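Pyruvate kinase (Pseudomonas aeruginosa, PDB 6QXL) probably catalyses the last step of glycolysis, transferring the phosphoryl group of phosphoenolpyruvate to ADP to give pyruvate and ATP. Local coordinates at residues I84-G89 / C146-G151; V88-R93 / G103-V108. All coordinates share one frame; numbering follows the deposited sequence.

Interaction 1 (I84-G89 / C146-G151); sequences IELQVG and CRVLIG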
ATOM      1  N   ILE A  84     -57.451  -1.348 -12.503  1.00 43.54           N
ATOM      2  CA  ILE A  84     -57.667  -2.670 -13.088  1.00 40.97           C
ATOM      3  C   ILE A  84     -56.615  -3.627 -12.551  1.00 37.30           C
ATOM      4  O   ILE A  84     -55.627  -3.219 -11.957  1.00 39.61           O
ATOM      5  CB  ILE A  84     -57.604  -2.679 -14.644  1.00 45.44           C
ATOM      6  CG1 ILE A  84     -56.209  -2.204 -15.131  1.00 51.77           C
ATOM      7  CG2 ILE A  84     -58.675  -1.795 -15.245  1.00 44.33           C
ATOM      8  CD1 ILE A  84     -55.842  -2.656 -16.530  1.00 58.07           C
ATOM      9  N   GLU A  85     -56.822  -4.905 -12.809  1.00 40.39           N
ATOM     10  CA  GLU A  85     -55.900  -5.964 -12.443  1.00 45.22           C
ATOM     11  C   GLU A  85     -55.566  -6.776 -13.673  1.00 42.84           C
ATOM     12  O   GLU A  85     -56.446  -7.146 -14.422  1.00 41.91           O
ATOM     13  CB  GLU A  85     -56.563  -6.869 -11.384  1.00 61.30           C
ATOM     14  CG  GLU A  85     -56.282  -6.465  -9.944  1.00 68.63           C
ATOM     15  CD  GLU A  85     -54.922  -6.938  -9.436  1.00 77.01           C
ATOM     16  OE1 GLU A  85     -54.532  -6.405  -8.365  1.00 78.56           O
ATOM     17  OE2 GLU A  85     -54.292  -7.891 -10.000  1.00 72.03           O
ATOM     18  N   LEU A  86     -54.290  -7.080 -13.857  1.00 41.81           N
ATOM     19  CA  LEU A  86     -53.797  -7.781 -15.045  1.00 41.50           C
ATOM     20  C   LEU A  86     -53.072  -9.034 -14.656  1.00 40.90           C
ATOM     21  O   LEU A  86     -52.363  -9.054 -13.653  1.00 45.79           O
ATOM     22  CB  LEU A  86     -52.854  -6.898 -15.878  1.00 45.86           C
ATOM     23  CG  LEU A  86     -53.424  -5.681 -16.579  1.00 50.72           C
ATOM     24  CD1 LEU A  86     -52.288  -4.780 -17.089  1.00 57.49           C
ATOM     25  CD2 LEU A  86     -54.301  -6.157 -17.736  1.00 52.06           C
ATOM     26  N   GLN A  87     -53.264 -10.074 -15.476  1.00 44.62           N
ATOM     27  CA  GLN A  87     -52.663 -11.379 -15.257  1.00 50.50           C
ATOM     28  C   GLN A  87     -51.625 -11.659 -16.342  1.00 45.57           C
ATOM     29  O   GLN A  87     -51.698 -11.156 -17.465  1.00 46.33           O
ATOM     30  CB  GLN A  87     -53.714 -12.455 -15.255  1.00 61.78           C
ATOM     31  CG  GLN A  87     -54.734 -12.274 -14.153  1.00 70.81           C
ATOM     32  CD  GLN A  87     -55.685 -13.448 -14.065  1.00 85.97           C
ATOM     33  OE1 GLN A  87     -55.342 -14.627 -14.325  1.00 93.72           O
ATOM     34  NE2 GLN A  87     -56.927 -13.151 -13.657  1.00102.17           N
ATOM     35  N   VAL A  88     -50.676 -12.514 -15.993  1.00 44.96           N
ATOM     36  CA  VAL A  88     -49.642 -12.908 -16.924  1.00 47.81           C
ATOM     37  C   VAL A  88     -50.302 -13.493 -18.174  1.00 50.43           C
ATOM     38  O   VAL A  88     -51.256 -14.251 -18.079  1.00 55.41           O
ATOM     39  CB  VAL A  88     -48.666 -13.926 -16.289  1.00 46.13           C
ATOM     40  CG1 VAL A  88     -47.585 -14.323 -17.310  1.00 42.96           C
ATOM     41  CG2 VAL A  88     -48.041 -13.294 -15.019  1.00 50.95           C
ATOM     42  N   GLY A  89     -49.819 -13.077 -19.347  1.00 47.44           N
ATOM     43  CA  GLY A  89     -50.348 -13.543 -20.622  1.00 46.24           C
ATOM     44  C   GLY A  89     -51.439 -12.675 -21.212  1.00 46.01           C
ATOM     45  O   GLY A  89     -51.709 -12.774 -22.415  1.00 49.98           O
ATOM     46  N   CYS A 146     -49.259  -5.052 -26.384  1.00 29.08           N
ATOM     47  CA  CYS A 146     -48.349  -5.732 -25.485  1.00 33.67           C
ATOM     48  C   CYS A 146     -48.929  -6.996 -24.874  1.00 34.31           C
ATOM     49  O   CYS A 146     -50.151  -7.213 -24.858  1.00 36.93           O
ATOM     50  CB  CYS A 146     -47.936  -4.779 -24.363  1.00 34.40           C
ATOM     51  SG  CYS A 146     -47.281  -3.184 -24.932  1.00 37.33           S
ATOM     52  N   ARG A 147     -48.031  -7.826 -24.370  1.00 37.94           N
ATOM     53  CA  ARG A 147     -48.361  -8.977 -23.545  1.00 42.41           C
ATOM     54  C   ARG A 147     -47.800  -8.748 -22.142  1.00 44.18           C
ATOM     55  O   ARG A 147     -46.654  -8.289 -21.991  1.00 41.18           O
ATOM     56  CB  ARG A 147     -47.741 -10.248 -24.150  1.00 46.35           C
ATOM     57  CG  ARG A 147     -48.289 -11.528 -23.563  1.00 44.90           C
ATOM     58  CD  ARG A 147     -47.687 -12.772 -24.177  1.00 43.53           C
ATOM     59  NE  ARG A 147     -46.280 -12.970 -23.831  1.00 43.12           N
ATOM     60  CZ  ARG A 147     -45.216 -12.780 -24.619  1.00 40.76           C
ATOM     61  NH1 ARG A 147     -45.356 -12.322 -25.869  1.00 45.18           N
ATOM     62  NH2 ARG A 147     -44.006 -13.040 -24.161  1.00 38.89           N
ATOM     63  N   VAL A 148     -48.582  -9.082 -21.122  1.00 45.76           N
ATOM     64  CA  VAL A 148     -48.140  -8.925 -19.743  1.00 39.56           C
ATOM     65  C   VAL A 148     -47.193 -10.073 -19.372  1.00 38.68           C
ATOM     66  O   VAL A 148     -47.512 -11.254 -19.540  1.00 40.48           O
ATOM     67  CB  VAL A 148     -49.341  -8.893 -18.774  1.00 39.20           C
ATOM     68  CG1 VAL A 148     -48.878  -8.860 -17.312  1.00 41.18           C
ATOM     69  CG2 VAL A 148     -50.257  -7.711 -19.105  1.00 38.94           C
ATOM     70  N   LEU A 149     -46.004  -9.705 -18.900  1.00 40.45           N
ATOM     71  CA  LEU A 149     -45.011 -10.665 -18.409  1.00 38.77           C
ATOM     72  C   LEU A 149     -45.154 -10.866 -16.901  1.00 41.62           C
ATOM     73  O   LEU A 149     -45.033 -11.989 -16.408  1.00 44.99           O
ATOM     74  CB  LEU A 149     -43.602 -10.195 -18.725  1.00 39.60           C
ATOM     75  CG  LEU A 149     -43.239 -10.256 -20.220  1.00 42.40           C
ATOM     76  CD1 LEU A 149     -41.766  -9.903 -20.411  1.00 44.37           C
ATOM     77  CD2 LEU A 149     -43.609 -11.592 -20.928  1.00 43.08           C
ATOM     78  N   ILE A 150     -45.374  -9.773 -16.172  1.00 39.87           N
ATOM     79  CA  ILE A 150     -45.571  -9.814 -14.737  1.00 44.16           C
ATOM     80  C   ILE A 150     -46.810  -8.996 -14.422  1.00 42.74           C
ATOM     81  O   ILE A 150     -46.876  -7.806 -14.727  1.00 42.41           O
ATOM     82  CB  ILE A 150     -44.347  -9.255 -13.986  1.00 48.26           C
ATOM     83  CG1 ILE A 150     -43.172 -10.247 -14.115  1.00 48.28           C
ATOM     84  CG2 ILE A 150     -44.671  -8.980 -12.514  1.00 45.95           C
ATOM     85  CD1 ILE A 150     -41.800  -9.614 -14.004  1.00 55.15           C
ATOM     86  N   GLY A 151     -47.782  -9.656 -13.805  1.00 45.36           N
ATOM     87  CA  GLY A 151     -49.063  -9.054 -13.532  1.00 46.73           C
ATOM     88  C   GLY A 151     -49.073  -8.202 -12.299  1.00 48.00           C
ATOM     89  O   GLY A 151     -48.096  -8.099 -11.596  1.00 49.12           O
TER

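Interaction 2 (V88-R93 / G103-V108); sequences VGDKFR and GTQEVV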
ATOM      1  N   VAL A  88     -50.676 -12.514 -15.993  1.00 44.96           N
ATOM      2  CA  VAL A  88     -49.642 -12.908 -16.924  1.00 47.81           C
ATOM      3  C   VAL A  88     -50.302 -13.493 -18.174  1.00 50.43           C
ATOM      4  O   VAL A  88     -51.256 -14.251 -18.079  1.00 55.41           O
ATOM      5  CB  VAL A  88     -48.666 -13.926 -16.289  1.00 46.13           C
ATOM      6  CG1 VAL A  88     -47.585 -14.323 -17.310  1.00 42.96           C
ATOM      7  CG2 VAL A  88     -48.041 -13.294 -15.019  1.00 50.95           C
ATOM      8  N   GLY A  89     -49.819 -13.077 -19.347  1.00 47.44           N
ATOM      9  CA  GLY A  89     -50.348 -13.543 -20.622  1.00 46.24           C
ATOM     10  C   GLY A  89     -51.439 -12.675 -21.212  1.00 46.01           C
ATOM     11  O   GLY A  89     -51.709 -12.774 -22.415  1.00 49.98           O
ATOM     12  N   ASP A  90     -52.050 -11.804 -20.402  1.00 42.54           N
ATOM     13  CA  ASP A  90     -53.059 -10.877 -20.895  1.00 45.89           C
ATOM     14  C   ASP A  90     -52.488  -9.945 -21.957  1.00 45.95           C
ATOM     15  O   ASP A  90     -51.284  -9.681 -22.010  1.00 47.88           O
ATOM     16  CB  ASP A  90     -53.643 -10.009 -19.770  1.00 52.47           C
ATOM     17  CG  ASP A  90     -54.518 -10.793 -18.795  1.00 62.56           C
ATOM     18  OD1 ASP A  90     -54.555 -12.042 -18.914  1.00 68.46           O
ATOM     19  OD2 ASP A  90     -55.133 -10.161 -17.901  1.00 59.87           O
ATOM     20  N   LYS A  91     -53.374  -9.442 -22.807  1.00 41.58           N
ATOM     21  CA  LYS A  91     -53.020  -8.479 -23.834  1.00 37.14           C
ATOM     22  C   LYS A  91     -53.447  -7.098 -23.379  1.00 37.89           C
ATOM     23  O   LYS A  91     -54.480  -6.934 -22.711  1.00 38.38           O
ATOM     24  CB  LYS A  91     -53.700  -8.812 -25.139  1.00 38.75           C
ATOM     25  CG  LYS A  91     -53.402 -10.213 -25.661  1.00 43.91           C
ATOM     26  CD  LYS A  91     -51.924 -10.485 -25.954  1.00 49.68           C
ATOM     27  CE  LYS A  91     -51.880 -11.823 -26.716  1.00 50.98           C
ATOM     28  NZ  LYS A  91     -50.481 -12.200 -26.876  1.00 55.08           N
ATOM     29  N   PHE A  92     -52.632  -6.104 -23.706  1.00 39.28           N
ATOM     30  CA  PHE A  92     -52.889  -4.755 -23.255  1.00 35.85           C
ATOM     31  C   PHE A  92     -52.279  -3.749 -24.212  1.00 37.75           C
ATOM     32  O   PHE A  92     -51.238  -4.009 -24.808  1.00 44.90           O
ATOM     33  CB  PHE A  92     -52.374  -4.553 -21.836  1.00 34.22           C
ATOM     34  CG  PHE A  92     -52.889  -3.327 -21.175  1.00 32.62           C
ATOM     35  CD1 PHE A  92     -54.169  -3.327 -20.653  1.00 32.25           C
ATOM     36  CD2 PHE A  92     -52.133  -2.163 -21.112  1.00 33.09           C
ATOM     37  CE1 PHE A  92     -54.691  -2.167 -20.063  1.00 32.37           C
ATOM     38  CE2 PHE A  92     -52.637  -1.018 -20.521  1.00 35.50           C
ATOM     39  CZ  PHE A  92     -53.924  -1.025 -19.989  1.00 32.91           C
ATOM     40  N   ARG A  93     -52.930  -2.597 -24.335  1.00 34.99           N
ATOM     41  CA  ARG A  93     -52.535  -1.596 -25.314  1.00 34.76           C
ATOM     42  C   ARG A  93     -52.389  -0.220 -24.701  1.00 34.45           C
ATOM     43  O   ARG A  93     -53.176   0.177 -23.836  1.00 34.53           O
ATOM     44  CB  ARG A  93     -53.586  -1.509 -26.426  1.00 38.96           C
ATOM     45  CG  ARG A  93     -53.625  -2.691 -27.354  1.00 45.17           C
ATOM     46  CD  ARG A  93     -54.688  -2.497 -28.437  1.00 48.94           C
ATOM     47  NE  ARG A  93     -56.046  -2.412 -27.933  1.00 50.65           N
ATOM     48  CZ  ARG A  93     -56.920  -1.400 -28.159  1.00 48.81           C
ATOM     49  NH1 ARG A  93     -56.567  -0.316 -28.821  1.00 41.23           N
ATOM     50  NH2 ARG A  93     -58.139  -1.453 -27.676  1.00 52.12           N
ATOM     51  N   GLY A 103     -60.083   4.468 -19.785  1.00 31.98           N
ATOM     52  CA  GLY A 103     -59.226   3.298 -19.778  1.00 32.06           C
ATOM     53  C   GLY A 103     -60.029   2.062 -19.395  1.00 33.66           C
ATOM     54  O   GLY A 103     -60.968   2.135 -18.601  1.00 37.16           O
ATOM     55  N   THR A 104     -59.709   0.940 -20.014  1.00 31.47           N
ATOM     56  CA  THR A 104     -60.416  -0.294 -19.754  1.00 31.81           C
ATOM     57  C   THR A 104     -59.427  -1.374 -19.397  1.00 34.31           C
ATOM     58  O   THR A 104     -58.237  -1.125 -19.256  1.00 36.58           O
ATOM     59  CB  THR A 104     -61.202  -0.735 -21.010  1.00 32.14           C
ATOM     60  OG1 THR A 104     -60.279  -1.262 -21.981  1.00 33.89           O
ATOM     61  CG2 THR A 104     -61.989   0.441 -21.583  1.00 33.68           C
ATOM     62  N   GLN A 105     -59.928  -2.590 -19.264  1.00 40.42           N
ATOM     63  CA  GLN A 105     -59.114  -3.764 -19.019  1.00 39.49           C
ATOM     64  C   GLN A 105     -58.192  -4.118 -20.192  1.00 39.66           C
ATOM     65  O   GLN A 105     -57.285  -4.928 -20.031  1.00 40.02           O
ATOM     66  CB  GLN A 105     -60.121  -4.927 -18.747  1.00 42.11           C
ATOM     67  CG  GLN A 105     -59.536  -6.298 -18.461  1.00 47.48           C
ATOM     68  CD  GLN A 105     -58.935  -6.404 -17.086  1.00 51.01           C
ATOM     69  OE1 GLN A 105     -59.393  -5.761 -16.084  1.00 51.16           O
ATOM     70  NE2 GLN A 105     -57.865  -7.198 -16.995  1.00 57.18           N
ATOM     71  N   GLU A 106     -58.433  -3.533 -21.376  1.00 38.90           N
ATOM     72  CA  GLU A 106     -57.680  -3.873 -22.570  1.00 40.47           C
ATOM     73  C   GLU A 106     -56.807  -2.753 -23.116  1.00 36.81           C
ATOM     74  O   GLU A 106     -55.859  -3.009 -23.880  1.00 36.72           O
ATOM     75  CB  GLU A 106     -58.610  -4.328 -23.674  1.00 47.62           C
ATOM     76  CG  GLU A 106     -59.426  -5.571 -23.346  1.00 53.64           C
ATOM     77  CD  GLU A 106     -60.619  -5.740 -24.280  1.00 64.76           C
ATOM     78  OE1 GLU A 106     -60.335  -5.671 -25.494  1.00 68.79           O
ATOM     79  OE2 GLU A 106     -61.808  -5.905 -23.827  1.00 73.32           O
ATOM     80  N   VAL A 107     -57.100  -1.502 -22.763  1.00 34.19           N
ATOM     81  CA  VAL A 107     -56.373  -0.380 -23.309  1.00 35.03           C
ATOM     82  C   VAL A 107     -56.458   0.807 -22.375  1.00 34.18           C
ATOM     83  O   VAL A 107     -57.474   1.000 -21.709  1.00 35.57           O
ATOM     84  CB  VAL A 107     -56.908   0.007 -24.732  1.00 35.86           C
ATOM     85  CG1 VAL A 107     -58.379   0.393 -24.674  1.00 33.16           C
ATOM     86  CG2 VAL A 107     -56.095   1.134 -25.322  1.00 37.51           C
ATOM     87  N   VAL A 108     -55.397   1.610 -22.366  1.00 32.87           N
ATOM     88  CA  VAL A 108     -55.393   2.906 -21.698  1.00 32.32           C
ATOM     89  C   VAL A 108     -54.733   3.913 -22.635  1.00 31.19           C
ATOM     90  O   VAL A 108     -53.915   3.554 -23.486  1.00 34.78           O
ATOM     91  CB  VAL A 108     -54.661   2.852 -20.331  1.00 33.49           C
ATOM     92  CG1 VAL A 108     -53.149   2.609 -20.506  1.00 34.10           C
ATOM     93  CG2 VAL A 108     -54.898   4.124 -19.515  1.00 34.74           C
TER

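Interaction 1 (I84-G89 / C146-G151)
V88 and V148 both hold CG1 anti to their backbone N, with chi1 180° and 175°, and each valine ends up packed on backbone of the facing segment. The two methyls of V88 sit astride the carbonyl oxygen of L149: CG1 and CG2 are each 3.6 Å from L149 O, and CG2 reaches on to G151 N at 3.8 Å. In return V148 lays its CB 3.5 Å from Q87 O, with CG1 beside the same oxygen. Its other methyl, CG2, meets L86 CD1 at 4.1 Å, the two side chains crossing at a slant. L86 and V148 are both buried, and M134 and L154 pack on L86 too, placing this pair in the domain interior.

One hydrogen bond ties the backbones: G89 N donates to V148 O at 2.9 Å and almost straight (173°), the donor lying somewhat out of the carbonyl plane. G151, with no side chain, brings its CA to 3.3 Å from L86 O, where the chains run close. At the outer margin the aliphatic CG of R147 brushes G89 O, while its guanidinium goes elsewhere, NH1 forming a salt bridge with E137.

V88 and G89 carry the backbone angles of the two central residues of a type II turn, and L149 and I150 both face V133 in a classic beta bulge, where the chain turns a corner at L149. This packing of turn on bulge lies in the small beta-barrel B domain of pyruvate kinases, where it joins strand 83-86 and its turn to the end of strand 143-148.

Interaction 2 (V88-R93 / G103-V108)
The F92 ring has the CA of V107 over one face, and a row of atoms from 104-108 borders its edge. Q105 O lies in the ring plane, 3.6 Å from F92 CD1; T104 O is near that plane beside CE1, and V108 CG1 comes to 3.7 Å from CE2. With CG anti to the backbone N (chi1 -165°), F92 brings its ring toward 104-108. I84 and L86 of strand 83-86 also pack on this side chain, while F94 meets the ring edge-to-face. The second flat group, the R93 guanidinium, carries V107 CB over one face, displaced toward the rim, with R93 NH2 3.5 Å from V107 CB. R93 NH1 finds its charge partner in E143, in a salt bridge; E106 is oppositely charged but its carboxylate is not in contact.

Between the backbones, R93 and V107 pair in parallel, their side chains on the same face of the sheet. R93 N donates to E106 O at 3.0 Å in a distinctly bent bond (132°), and V108 N donates to R93 O, also at 3.0 Å but much straighter (163°). R93 thus bonds to the residues before and after V107, the bonding pattern of a parallel bridge. A CA-H...O contact from V107 CA brings a second donor to R93 O at 3.3 Å.

The approach to the strand is shaped by T104, whose OG1 accepts from E106 N at 3.0 Å and, less tightly, from V107 N, an ST turn combined with an ST motif. These bonds lie at the start of strand 107-109, the border strand within this chain, joined in parallel to a sheet whose other pairings are antiparallel, part of the pyruvate kinase B domain.

From the N terminus, the chain leaves the central barrel after strand 64-68 and enters this outlying beta domain, returning at helix 174-185. Both contacts start from the same region: V88 and G89, in the turn between strands 83-86 and 91-95, lie in both, though they make contacts only in interaction 1. Interaction 2 closes the shorter loop, from 93 to 103, and is nested inside the longer loop, from 89 to 146, closed by interaction 1. Strand 91-95 joins them, pairing with 107-109 on one flank and 143-148 on the other, where F92 O meets C146 N. I84 packing on F92 links strand 83-86 to the same region.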